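Local structure of Non-structural protein 3 (Porcine deltacoronavirus, 6LN0) at residues 109-112 and 116-119; 222-227 and 232-237; 348-353 and 364-369; 399-402 and 408-411. The protein combines a macro domain, expected to bind ADP-ribose, with a papain-like protease thought to process the viral polyprotein. All coordinates share one frame; numbering follows the deposited sequence.

Contact 1: 109-112 and 116-119; sequences SILT and HYVI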
loop_
_atom_site.group_PDB
_atom_site.type_symbol
_atom_site.label_atom_id
_atom_site.label_comp_id
_atom_site.label_asym_id
_atom_site.label_seq_id
_atom_site.Cartn_x
_atom_site.Cartn_y
_atom_site.Cartn_z
ATOM N N SER A 109 28.125 -23.898 -10.520
ATOM C CA SER A 109 29.398 -24.585 -10.527
ATOM C C SER A 109 30.475 -23.825 -9.761
ATOM O O SER A 109 31.429 -24.445 -9.283
ATOM C CB SER A 109 29.797 -24.812 -11.983
ATOM O OG SER A 109 31.164 -25.103 -12.102
ATOM N N ILE A 110 30.320 -22.516 -9.604
ATOM C CA ILE A 110 31.345 -21.676 -9.000
ATOM C C ILE A 110 31.120 -21.507 -7.507
ATOM O O ILE A 110 32.049 -21.630 -6.704
ATOM C CB ILE A 110 31.364 -20.305 -9.715
ATOM C CG1 ILE A 110 31.982 -20.419 -11.105
ATOM C CG2 ILE A 110 32.048 -19.228 -8.851
ATOM C CD1 ILE A 110 31.763 -19.195 -11.951
ATOM N N LEU A 111 29.885 -21.183 -7.123
ATOM C CA LEU A 111 29.585 -20.661 -5.791
ATOM C C LEU A 111 29.108 -21.825 -4.932
ATOM O O LEU A 111 27.910 -22.078 -4.790
ATOM C CB LEU A 111 28.560 -19.542 -5.873
ATOM C CG LEU A 111 29.016 -18.395 -6.774
ATOM C CD1 LEU A 111 27.871 -17.867 -7.617
ATOM C CD2 LEU A 111 29.657 -17.282 -5.949
ATOM N N THR A 112 30.073 -22.549 -4.368
ATOM C CA THR A 112 29.808 -23.795 -3.673
ATOM C C THR A 112 30.325 -23.812 -2.249
ATOM O O THR A 112 29.867 -24.639 -1.455
ATOM C CB THR A 112 30.438 -24.970 -4.436
ATOM O OG1 THR A 112 31.868 -24.838 -4.412
ATOM C CG2 THR A 112 29.955 -24.978 -5.869
ATOM N N HIS A 116 35.367 -15.754 -0.504
ATOM C CA HIS A 116 35.188 -14.496 -1.217
ATOM C C HIS A 116 35.496 -14.714 -2.693
ATOM O O HIS A 116 36.647 -14.945 -3.069
ATOM C CB HIS A 116 36.074 -13.390 -0.661
ATOM C CG HIS A 116 36.136 -12.194 -1.560
ATOM N ND1 HIS A 116 37.318 -11.697 -2.068
ATOM C CD2 HIS A 116 35.148 -11.428 -2.085
ATOM C CE1 HIS A 116 37.058 -10.658 -2.841
ATOM N NE2 HIS A 116 35.750 -10.472 -2.869
ATOM N N TYR A 117 34.479 -14.597 -3.529
ATOM C CA TYR A 117 34.603 -14.840 -4.954
ATOM C C TYR A 117 34.773 -13.528 -5.705
ATOM O O TYR A 117 34.139 -12.520 -5.377
ATOM C CB TYR A 117 33.371 -15.571 -5.472
ATOM C CG TYR A 117 33.263 -16.992 -4.986
ATOM C CD1 TYR A 117 33.870 -18.030 -5.686
ATOM C CD2 TYR A 117 32.544 -17.306 -3.843
ATOM C CE1 TYR A 117 33.777 -19.342 -5.256
ATOM C CE2 TYR A 117 32.449 -18.618 -3.406
ATOM C CZ TYR A 117 33.064 -19.629 -4.114
ATOM O OH TYR A 117 32.966 -20.936 -3.695
ATOM N N VAL A 118 35.628 -13.550 -6.721
ATOM C CA VAL A 118 35.788 -12.435 -7.639
ATOM C C VAL A 118 35.467 -12.978 -9.014
ATOM O O VAL A 118 36.121 -13.917 -9.481
ATOM C CB VAL A 118 37.199 -11.837 -7.579
ATOM C CG1 VAL A 118 37.337 -10.717 -8.550
ATOM C CG2 VAL A 118 37.491 -11.351 -6.175
ATOM N N ILE A 119 34.430 -12.437 -9.641
ATOM C CA ILE A 119 33.932 -13.069 -10.855
ATOM C C ILE A 119 33.817 -12.043 -11.977
ATOM O O ILE A 119 33.003 -11.110 -11.896
ATOM C CB ILE A 119 32.585 -13.770 -10.604
ATOM C CG1 ILE A 119 32.622 -14.561 -9.297
ATOM C CG2 ILE A 119 32.243 -14.706 -11.737
ATOM C CD1 ILE A 119 31.541 -15.617 -9.191
#
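Tyr117 meets Ile110, Leu111 and Thr112 along its whole length, a worked example of an amphipathic side chain that changes partners from stem to tip. At the stem, CB lies 4.1 Å from Leu111 CD2. With CG anti to the carbonyl carbon (chi1 -69°), the ring presents one face to that same methyl, which sits 3.5 Å above its plane, toward the rim, in a CH-pi contact 25° off the ring normal; CD2 of Tyr117 is 3.6 Å from Leu111 CD2. CD1 of Tyr117 instead packs 3.8 Å from Ile110 CG2, and CE1 comes within 3.2 Å of the carbonyl oxygen Ile110 O. The hydroxyl ends the run: Thr112 N gives a weak hydrogen bond to Tyr117 OH (3.4 Å). Beside it on the strand, Ile119 CD1 touches Ile110 CG2 at 3.7 Å, extending the apolar layer. The contact joins the end of helix 99-110 to strand 117-120 in the parallel part of the macro domain sheet, where Leu111 centres an inverse gamma turn. The chemistry implies a division of labour: dispersion and CH-pi contacts seat the ring, while the hydroxyl of this buried residue finds backbone partners, Glu113 O and, weakly, Thr112 N.

Contact 2: 222-227 and 232-237; sequences KELDLN and CVYLKT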
loop_
_atom_site.group_PDB
_atom_site.type_symbol
_atom_site.label_atom_id
_atom_site.label_comp_id
_atom_site.label_asym_id
_atom_site.label_seq_id
_atom_site.Cartn_x
_atom_site.Cartn_y
_atom_site.Cartn_z
ATOM N N LYS A 222 -6.721 10.576 9.388
ATOM C CA LYS A 222 -7.119 10.933 10.743
ATOM C C LYS A 222 -7.903 12.243 10.774
ATOM O O LYS A 222 -8.795 12.403 11.614
ATOM C CB LYS A 222 -5.899 10.998 11.676
ATOM C CG LYS A 222 -5.446 9.623 12.235
ATOM C CD LYS A 222 -4.597 8.834 11.185
ATOM C CE LYS A 222 -4.483 7.322 11.431
ATOM N NZ LYS A 222 -5.762 6.567 11.153
ATOM N N GLU A 223 -7.623 13.176 9.864
ATOM C CA GLU A 223 -8.444 14.378 9.818
ATOM C C GLU A 223 -9.897 14.044 9.500
ATOM O O GLU A 223 -10.814 14.733 9.967
ATOM C CB GLU A 223 -7.887 15.351 8.789
ATOM C CG GLU A 223 -7.027 16.432 9.407
ATOM C CD GLU A 223 -6.950 17.683 8.548
ATOM O OE1 GLU A 223 -7.682 17.753 7.537
ATOM O OE2 GLU A 223 -6.159 18.598 8.882
ATOM N N LEU A 224 -10.113 12.983 8.720
ATOM C CA LEU A 224 -11.420 12.525 8.270
ATOM C C LEU A 224 -12.004 11.431 9.153
ATOM O O LEU A 224 -13.109 10.961 8.868
ATOM C CB LEU A 224 -11.328 12.005 6.826
ATOM C CG LEU A 224 -11.149 13.066 5.744
ATOM C CD1 LEU A 224 -11.163 12.450 4.348
ATOM C CD2 LEU A 224 -12.218 14.126 5.859
ATOM N N ASP A 225 -11.273 11.000 10.188
ATOM C CA ASP A 225 -11.719 9.965 11.123
ATOM C C ASP A 225 -11.847 8.606 10.448
ATOM O O ASP A 225 -12.772 7.846 10.738
ATOM C CB ASP A 225 -13.048 10.332 11.782
ATOM C CG ASP A 225 -12.875 10.943 13.125
ATOM O OD1 ASP A 225 -11.706 11.197 13.491
ATOM O OD2 ASP A 225 -13.907 11.174 13.810
ATOM N N LEU A 226 -10.940 8.289 9.539
ATOM C CA LEU A 226 -10.987 7.000 8.871
ATOM C C LEU A 226 -9.713 6.231 9.159
ATOM O O LEU A 226 -8.627 6.811 9.200
ATOM C CB LEU A 226 -11.167 7.154 7.357
ATOM C CG LEU A 226 -12.173 8.172 6.826
ATOM C CD1 LEU A 226 -12.075 8.219 5.309
ATOM C CD2 LEU A 226 -13.601 7.863 7.278
ATOM N N ASN A 227 -9.841 4.923 9.351
ATOM C CA ASN A 227 -8.672 4.070 9.202
ATOM C C ASN A 227 -8.347 3.925 7.718
ATOM O O ASN A 227 -8.989 4.529 6.854
ATOM C CB ASN A 227 -8.891 2.715 9.874
ATOM C CG ASN A 227 -10.035 1.914 9.268
ATOM O OD1 ASN A 227 -10.109 1.705 8.054
ATOM N ND2 ASN A 227 -10.899 1.400 10.135
ATOM N N CYS A 232 -9.030 4.277 1.768
ATOM C CA CYS A 232 -8.971 3.794 0.396
ATOM C C CYS A 232 -10.336 3.855 -0.247
ATOM O O CYS A 232 -10.485 4.385 -1.363
ATOM C CB CYS A 232 -8.455 2.358 0.375
ATOM S SG CYS A 232 -6.702 2.201 0.539
ATOM N N VAL A 233 -11.346 3.312 0.450
ATOM C CA VAL A 233 -12.705 3.395 -0.049
ATOM C C VAL A 233 -13.059 4.844 -0.344
ATOM O O VAL A 233 -13.653 5.168 -1.386
ATOM C CB VAL A 233 -13.680 2.776 0.966
ATOM C CG1 VAL A 233 -15.133 3.050 0.548
ATOM C CG2 VAL A 233 -13.406 1.269 1.168
ATOM N N TYR A 234 -12.642 5.743 0.541
ATOM C CA TYR A 234 -12.948 7.154 0.357
ATOM C C TYR A 234 -12.326 7.687 -0.924
ATOM O O TYR A 234 -12.997 8.340 -1.730
ATOM C CB TYR A 234 -12.456 7.951 1.562
ATOM C CG TYR A 234 -12.347 9.428 1.302
ATOM C CD1 TYR A 234 -13.495 10.204 1.233
ATOM C CD2 TYR A 234 -11.094 10.062 1.142
ATOM C CE1 TYR A 234 -13.436 11.573 1.009
ATOM C CE2 TYR A 234 -11.023 11.466 0.910
ATOM C CZ TYR A 234 -12.228 12.201 0.842
ATOM O OH TYR A 234 -12.273 13.561 0.618
ATOM N N LEU A 235 -11.043 7.411 -1.134
ATOM C CA LEU A 235 -10.352 7.927 -2.309
ATOM C C LEU A 235 -10.991 7.423 -3.596
ATOM O O LEU A 235 -11.143 8.179 -4.563
ATOM C CB LEU A 235 -8.865 7.540 -2.270
ATOM C CG LEU A 235 -8.053 8.236 -1.179
ATOM C CD1 LEU A 235 -6.684 7.573 -0.994
ATOM C CD2 LEU A 235 -7.911 9.701 -1.528
ATOM N N LYS A 236 -11.351 6.145 -3.641
ATOM C CA LYS A 236 -11.939 5.609 -4.860
ATOM C C LYS A 236 -13.363 6.133 -5.083
ATOM O O LYS A 236 -13.739 6.438 -6.220
ATOM C CB LYS A 236 -11.893 4.085 -4.819
ATOM C CG LYS A 236 -10.482 3.535 -4.928
ATOM C CD LYS A 236 -10.460 2.039 -4.705
ATOM C CE LYS A 236 -9.748 1.333 -5.864
ATOM N NZ LYS A 236 -8.718 0.361 -5.385
ATOM N N THR A 237 -14.155 6.286 -4.014
ATOM C CA THR A 237 -15.531 6.768 -4.161
ATOM C C THR A 237 -15.594 8.236 -4.571
ATOM O O THR A 237 -16.622 8.688 -5.074
ATOM C CB THR A 237 -16.308 6.538 -2.855
ATOM O OG1 THR A 237 -16.162 5.168 -2.447
ATOM C CG2 THR A 237 -17.792 6.842 -3.020
#
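Leu224 and Leu226 reach across to Tyr234 where helix 215-223 ends in a Schellman motif and the chain turns into helix 228-237, a short connection between two consecutive helices in the papain-like protease, probably within its helical thumb. The tight part is small and wholly apolar. Leu224 CD1 rests over one face of the Tyr234 ring, 22° off its normal and displaced toward the rim, with Tyr234 CE2 nearest at 3.6 Å. Leu226 CD1 meets the same side chain nearer its backbone, 3.8 Å from Tyr234 CB. Each leucine crosses the tyrosine at about a right angle, one methyl meeting the ring and the other the stem. Tyr234 CG stands anti to the backbone N (chi1 163°), which swings the ring out toward Leu224; Arg294 and Ala297 of helix 293-302 also touch the Tyr234 side chain. The loose side belongs to the turn itself. Asp225, with positive phi, closes the first helix, one of the two bonds back into the last turn being Asp225 N to Lys222 O (3.2 Å), and is exposed, as are Lys222 and Glu223. Asn227, exposed too, opens the next helix as its N-cap, OD1 accepting from Gln230 N. Further along that helix Val233 O takes two donors, Thr237 N at 2.9 Å and Thr237 OG1 at 2.7 Å, the hydroxyl approaching from 39° out of the carbonyl plane.

Contact 3: 348-353 and 364-369; sequences AREYDP and DVWTPF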
loop_
_atom_site.group_PDB
_atom_site.type_symbol
_atom_site.label_atom_id
_atom_site.label_comp_id
_atom_site.label_asym_id
_atom_site.label_seq_id
_atom_site.Cartn_x
_atom_site.Cartn_y
_atom_site.Cartn_z
ATOM N N ALA A 348 -33.622 4.082 22.687
ATOM C CA ALA A 348 -33.692 2.656 22.400
ATOM C C ALA A 348 -35.077 2.081 22.686
ATOM O O ALA A 348 -35.438 1.033 22.144
ATOM C CB ALA A 348 -32.602 1.929 23.200
ATOM N N ARG A 349 -35.868 2.754 23.507
ATOM C CA ARG A 349 -37.188 2.279 23.876
ATOM C C ARG A 349 -38.051 3.486 24.186
ATOM O O ARG A 349 -37.561 4.495 24.701
ATOM C CB ARG A 349 -37.140 1.359 25.092
ATOM C CG ARG A 349 -38.449 0.714 25.382
ATOM C CD ARG A 349 -38.305 -0.264 26.500
ATOM N NE ARG A 349 -39.609 -0.739 26.923
ATOM C CZ ARG A 349 -39.823 -1.458 28.020
ATOM N NH1 ARG A 349 -38.809 -1.799 28.811
ATOM N NH2 ARG A 349 -41.062 -1.837 28.329
ATOM N N GLU A 350 -39.340 3.365 23.878
ATOM C CA GLU A 350 -40.306 4.439 24.063
ATOM C C GLU A 350 -40.070 5.581 23.095
ATOM O O GLU A 350 -40.346 6.736 23.419
ATOM C CB GLU A 350 -40.313 4.973 25.502
ATOM C CG GLU A 350 -40.318 3.903 26.582
ATOM C CD GLU A 350 -41.653 3.193 26.691
ATOM O OE1 GLU A 350 -41.806 2.341 27.602
ATOM O OE2 GLU A 350 -42.553 3.495 25.868
ATOM N N TYR A 351 -39.524 5.269 21.922
ATOM C CA TYR A 351 -39.244 6.305 20.945
ATOM C C TYR A 351 -40.542 6.956 20.511
ATOM O O TYR A 351 -41.454 6.281 20.027
ATOM C CB TYR A 351 -38.531 5.735 19.722
ATOM C CG TYR A 351 -38.307 6.790 18.664
ATOM C CD1 TYR A 351 -37.834 8.041 19.024
ATOM C CD2 TYR A 351 -38.565 6.545 17.320
ATOM C CE1 TYR A 351 -37.621 9.023 18.103
ATOM C CE2 TYR A 351 -38.336 7.535 16.360
ATOM C CZ TYR A 351 -37.865 8.781 16.770
ATOM O OH TYR A 351 -37.616 9.801 15.868
ATOM N N ASP A 352 -40.600 8.273 20.644
ATOM C CA ASP A 352 -41.796 9.051 20.340
ATOM C C ASP A 352 -41.419 10.161 19.373
ATOM O O ASP A 352 -40.757 11.131 19.786
ATOM C CB ASP A 352 -42.395 9.608 21.628
ATOM C CG ASP A 352 -43.755 10.251 21.413
ATOM O OD1 ASP A 352 -43.988 10.795 20.308
ATOM O OD2 ASP A 352 -44.571 10.228 22.367
ATOM N N PRO A 353 -41.819 10.086 18.104
ATOM C CA PRO A 353 -41.370 11.096 17.134
ATOM C C PRO A 353 -41.764 12.533 17.456
ATOM O O PRO A 353 -41.282 13.434 16.763
ATOM C CB PRO A 353 -42.001 10.632 15.807
ATOM C CG PRO A 353 -42.692 9.344 16.094
ATOM C CD PRO A 353 -42.271 8.855 17.441
ATOM N N ASP A 364 -34.577 4.690 36.160
ATOM C CA ASP A 364 -34.738 3.617 35.188
ATOM C C ASP A 364 -36.017 3.783 34.373
ATOM O O ASP A 364 -36.891 2.923 34.367
ATOM C CB ASP A 364 -34.711 2.249 35.872
ATOM C CG ASP A 364 -34.721 1.108 34.877
ATOM O OD1 ASP A 364 -34.244 1.326 33.736
ATOM O OD2 ASP A 364 -35.222 0.013 35.231
ATOM N N VAL A 365 -36.099 4.916 33.668
ATOM C CA VAL A 365 -37.189 5.204 32.744
ATOM C C VAL A 365 -36.646 6.045 31.601
ATOM O O VAL A 365 -35.644 6.752 31.740
ATOM C CB VAL A 365 -38.361 5.968 33.409
ATOM C CG1 VAL A 365 -39.145 5.060 34.306
ATOM C CG2 VAL A 365 -37.828 7.148 34.195
ATOM N N TRP A 366 -37.340 5.984 30.466
ATOM C CA TRP A 366 -37.139 6.903 29.354
ATOM C C TRP A 366 -38.014 8.128 29.600
ATOM O O TRP A 366 -39.244 8.044 29.537
ATOM C CB TRP A 366 -37.466 6.217 28.030
ATOM C CG TRP A 366 -36.401 5.241 27.687
ATOM C CD1 TRP A 366 -36.380 3.917 28.001
ATOM C CD2 TRP A 366 -35.156 5.516 27.003
ATOM N NE1 TRP A 366 -35.211 3.343 27.548
ATOM C CE2 TRP A 366 -34.444 4.298 26.930
ATOM C CE3 TRP A 366 -34.580 6.671 26.450
ATOM C CZ2 TRP A 366 -33.169 4.194 26.319
ATOM C CZ3 TRP A 366 -33.311 6.573 25.843
ATOM C CH2 TRP A 366 -32.623 5.336 25.782
ATOM N N THR A 367 -37.372 9.273 29.887
ATOM C CA THR A 367 -38.028 10.473 30.376
ATOM C C THR A 367 -37.936 11.616 29.377
ATOM O O THR A 367 -36.936 11.737 28.665
ATOM C CB THR A 367 -37.397 10.934 31.687
ATOM O OG1 THR A 367 -38.023 12.148 32.097
ATOM C CG2 THR A 367 -35.899 11.202 31.496
ATOM N N PRO A 368 -38.950 12.474 29.306
ATOM C CA PRO A 368 -38.767 13.764 28.629
ATOM C C PRO A 368 -37.877 14.691 29.446
ATOM O O PRO A 368 -37.496 14.365 30.582
ATOM C CB PRO A 368 -40.200 14.306 28.509
ATOM C CG PRO A 368 -41.080 13.131 28.720
ATOM C CD PRO A 368 -40.354 12.266 29.703
ATOM N N PHE A 369 -37.557 15.860 28.901
ATOM C CA PHE A 369 -36.548 16.691 29.541
ATOM C C PHE A 369 -36.762 18.153 29.168
ATOM O O PHE A 369 -37.402 18.475 28.166
ATOM C CB PHE A 369 -35.129 16.233 29.150
ATOM C CG PHE A 369 -34.887 16.195 27.666
ATOM C CD1 PHE A 369 -34.516 17.340 26.974
ATOM C CD2 PHE A 369 -34.985 15.005 26.972
ATOM C CE1 PHE A 369 -34.263 17.303 25.597
ATOM C CE2 PHE A 369 -34.730 14.955 25.595
ATOM C CZ PHE A 369 -34.364 16.099 24.911
#
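Trp366 turns one face of its indole to the backbone of Ala348 and Arg349, an example of main-chain atoms covering an aromatic ring. Arg349 O stands over it, 3.3 Å from Trp366 CG and offset toward the rim. On the same face Ala348 N lies 3.5 Å from Trp366 CH2, so the loop follows the ring from its five-membered to its six-membered part. Two CB atoms add to this: Arg349 CB is 3.7 Å from Trp366 NE1, and Ala348 CB 3.9 Å from Trp366 CZ2. Trp366 belongs to strand 365-371, at whose start Asp364 and Val365 form a G1 beta bulge facing Cys360. This is the zinc-bearing fingers region of the protease; Cys334, Cys335, Cys360 and Cys363 hold the metal, and the Trp366 side chain lies about 10 Å from it. Tyr359 meets the same indole with planes at about 55°. Glu350 crosses the tryptophan obliquely, its CG 3.9 Å from Trp366 CB, and its chain bends at chi2 (-72°); carboxylate and indole planes are 57° apart. Arg349, extended from CG to NE, leads away; its NE forms a long salt bridge (3.8 Å) with Glu350 OE1, an oxygen well out of the guanidinium plane, so the attraction is between charges only.

Contact 4: 399-402 and 408-411; sequences CWYT and VNGY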
loop_
_atom_site.group_PDB
_atom_site.type_symbol
_atom_site.label_atom_id
_atom_site.label_comp_id
_atom_site.label_asym_id
_atom_site.label_seq_id
_atom_site.Cartn_x
_atom_site.Cartn_y
_atom_site.Cartn_z
ATOM N N CYS A 399 -35.804 5.150 1.872
ATOM C CA CYS A 399 -35.852 6.078 2.991
ATOM C C CYS A 399 -35.758 7.485 2.442
ATOM O O CYS A 399 -35.160 7.708 1.383
ATOM C CB CYS A 399 -34.729 5.805 4.013
ATOM S SG CYS A 399 -33.081 6.078 3.443
ATOM N N TRP A 400 -36.356 8.435 3.156
ATOM C CA TRP A 400 -36.508 9.742 2.544
ATOM C C TRP A 400 -36.724 10.762 3.638
ATOM O O TRP A 400 -37.265 10.445 4.704
ATOM C CB TRP A 400 -37.682 9.767 1.551
ATOM C CG TRP A 400 -39.028 9.623 2.209
ATOM C CD1 TRP A 400 -39.790 10.628 2.717
ATOM C CD2 TRP A 400 -39.764 8.406 2.440
ATOM N NE1 TRP A 400 -40.957 10.123 3.248
ATOM C CE2 TRP A 400 -40.967 8.763 3.088
ATOM C CE3 TRP A 400 -39.531 7.057 2.152
ATOM C CZ2 TRP A 400 -41.929 7.824 3.454
ATOM C CZ3 TRP A 400 -40.488 6.121 2.525
ATOM C CH2 TRP A 400 -41.675 6.511 3.164
ATOM N N TYR A 401 -36.307 11.991 3.359
ATOM C CA TYR A 401 -36.548 13.084 4.283
ATOM C C TYR A 401 -37.965 13.616 4.108
ATOM O O TYR A 401 -38.483 13.707 2.991
ATOM C CB TYR A 401 -35.544 14.206 4.052
ATOM C CG TYR A 401 -35.894 15.465 4.797
ATOM C CD1 TYR A 401 -36.070 15.450 6.176
ATOM C CD2 TYR A 401 -36.050 16.670 4.130
ATOM C CE1 TYR A 401 -36.394 16.602 6.866
ATOM C CE2 TYR A 401 -36.371 17.827 4.811
ATOM C CZ TYR A 401 -36.543 17.789 6.181
ATOM O OH TYR A 401 -36.866 18.940 6.866
ATOM N N THR A 402 -38.592 13.962 5.219
ATOM C CA THR A 402 -39.876 14.635 5.191
ATOM C C THR A 402 -39.872 15.692 6.280
ATOM O O THR A 402 -39.580 15.389 7.438
ATOM C CB THR A 402 -41.035 13.646 5.387
ATOM O OG1 THR A 402 -42.242 14.368 5.649
ATOM C CG2 THR A 402 -40.763 12.692 6.543
ATOM N N VAL A 408 -42.467 16.164 1.394
ATOM C CA VAL A 408 -41.685 14.937 1.293
ATOM C C VAL A 408 -40.828 14.943 0.025
ATOM O O VAL A 408 -41.221 15.492 -1.009
ATOM C CB VAL A 408 -42.624 13.708 1.322
ATOM C CG1 VAL A 408 -41.894 12.448 1.034
ATOM C CG2 VAL A 408 -43.352 13.601 2.637
ATOM N N ASN A 409 -39.646 14.310 0.107
ATOM C CA ASN A 409 -38.758 14.070 -1.042
ATOM C C ASN A 409 -38.855 12.648 -1.610
ATOM O O ASN A 409 -38.137 12.316 -2.569
ATOM C CB ASN A 409 -37.316 14.372 -0.643
ATOM C CG ASN A 409 -37.103 15.831 -0.345
ATOM O OD1 ASN A 409 -37.982 16.500 0.198
ATOM N ND2 ASN A 409 -35.949 16.347 -0.735
ATOM N N GLY A 410 -39.720 11.809 -1.033
ATOM C CA GLY A 410 -39.999 10.459 -1.490
ATOM C C GLY A 410 -41.495 10.166 -1.531
ATOM O O GLY A 410 -42.268 10.949 -2.100
ATOM N N TYR A 411 -41.925 9.059 -0.920
ATOM C CA TYR A 411 -43.318 8.623 -0.963
ATOM C C TYR A 411 -44.132 9.247 0.182
ATOM O O TYR A 411 -43.600 9.907 1.079
ATOM C CB TYR A 411 -43.402 7.089 -0.901
ATOM C CG TYR A 411 -42.433 6.363 -1.816
ATOM C CD1 TYR A 411 -41.916 5.119 -1.468
ATOM C CD2 TYR A 411 -42.039 6.918 -3.036
ATOM C CE1 TYR A 411 -41.027 4.451 -2.310
ATOM C CE2 TYR A 411 -41.153 6.261 -3.881
ATOM C CZ TYR A 411 -40.651 5.030 -3.518
ATOM O OH TYR A 411 -39.766 4.382 -4.359
#
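Thr402 and Val408 face each other across a single antiparallel beta bridge, their CA atoms 4.3 Å apart, and from there Tyr401 runs opposite Asn409 and Trp400 opposite Gly410. One backbone hydrogen bond holds the pairing: Asn409 N gives to Tyr401 O at 3.2 Å, nearly straight (167°). Beyond it no further backbone bond joins the segments, and side chains take over. Trp400 does most of this work. Its CG occupies the position between backbone N and carbonyl carbon (chi1 68°), which turns the indole over the 408-411 segment. Val408 CG1 presses close to Trp400 CD1, at 3.3 Å. Gly410, lacking a side chain, lets its backbone pass beside the tryptophan stem, Gly410 N being 3.9 Å from Trp400 CB. Farther out, the carbonyl oxygen of Tyr411 stands over a face of the indole; although Tyr411 O is 3.4 Å from Trp400 NE1, the angle is too poor for a hydrogen bond. The Tyr411 ring meets the six-membered ring of Trp400 obliquely, planes 46° apart, and also touches His398. At the bridge, Thr402 and Val408 point the same way side by side, Val408 CG2 lying 3.3 Å from Thr402 OG1, whose polar partner is Lys406 O in the intervening loop. Tyr401 and Asn409 both touch Asn267 of helix 260-270. The arrangement is a loose hairpin-like return, closing the loop after outermost strand 398-402 of the eight-stranded sheet in the papain-like protease.

How the contacts relate
The four contacts, none touching another, show how chemistry follows place in the fold. Contacts 1 and 2 are buried and depend on leucine methyls over a tyrosine face, but contact 1 joins a helix end to a macro domain strand and also recruits backbone polar groups, whereas contact 2 joins the turn after one helix to the next helix by apolar packing alone. Contacts 3 and 4 reach opposite parts of one eight-stranded sheet, with centres about 25 Å apart. Each centres on a tryptophan lying against backbone: contact 3 at the surface near zinc, without a hydrogen bond across it, contact 4 partly buried and tied by one. Contact 1 stands about 82 Å, centre to centre, from contact 3.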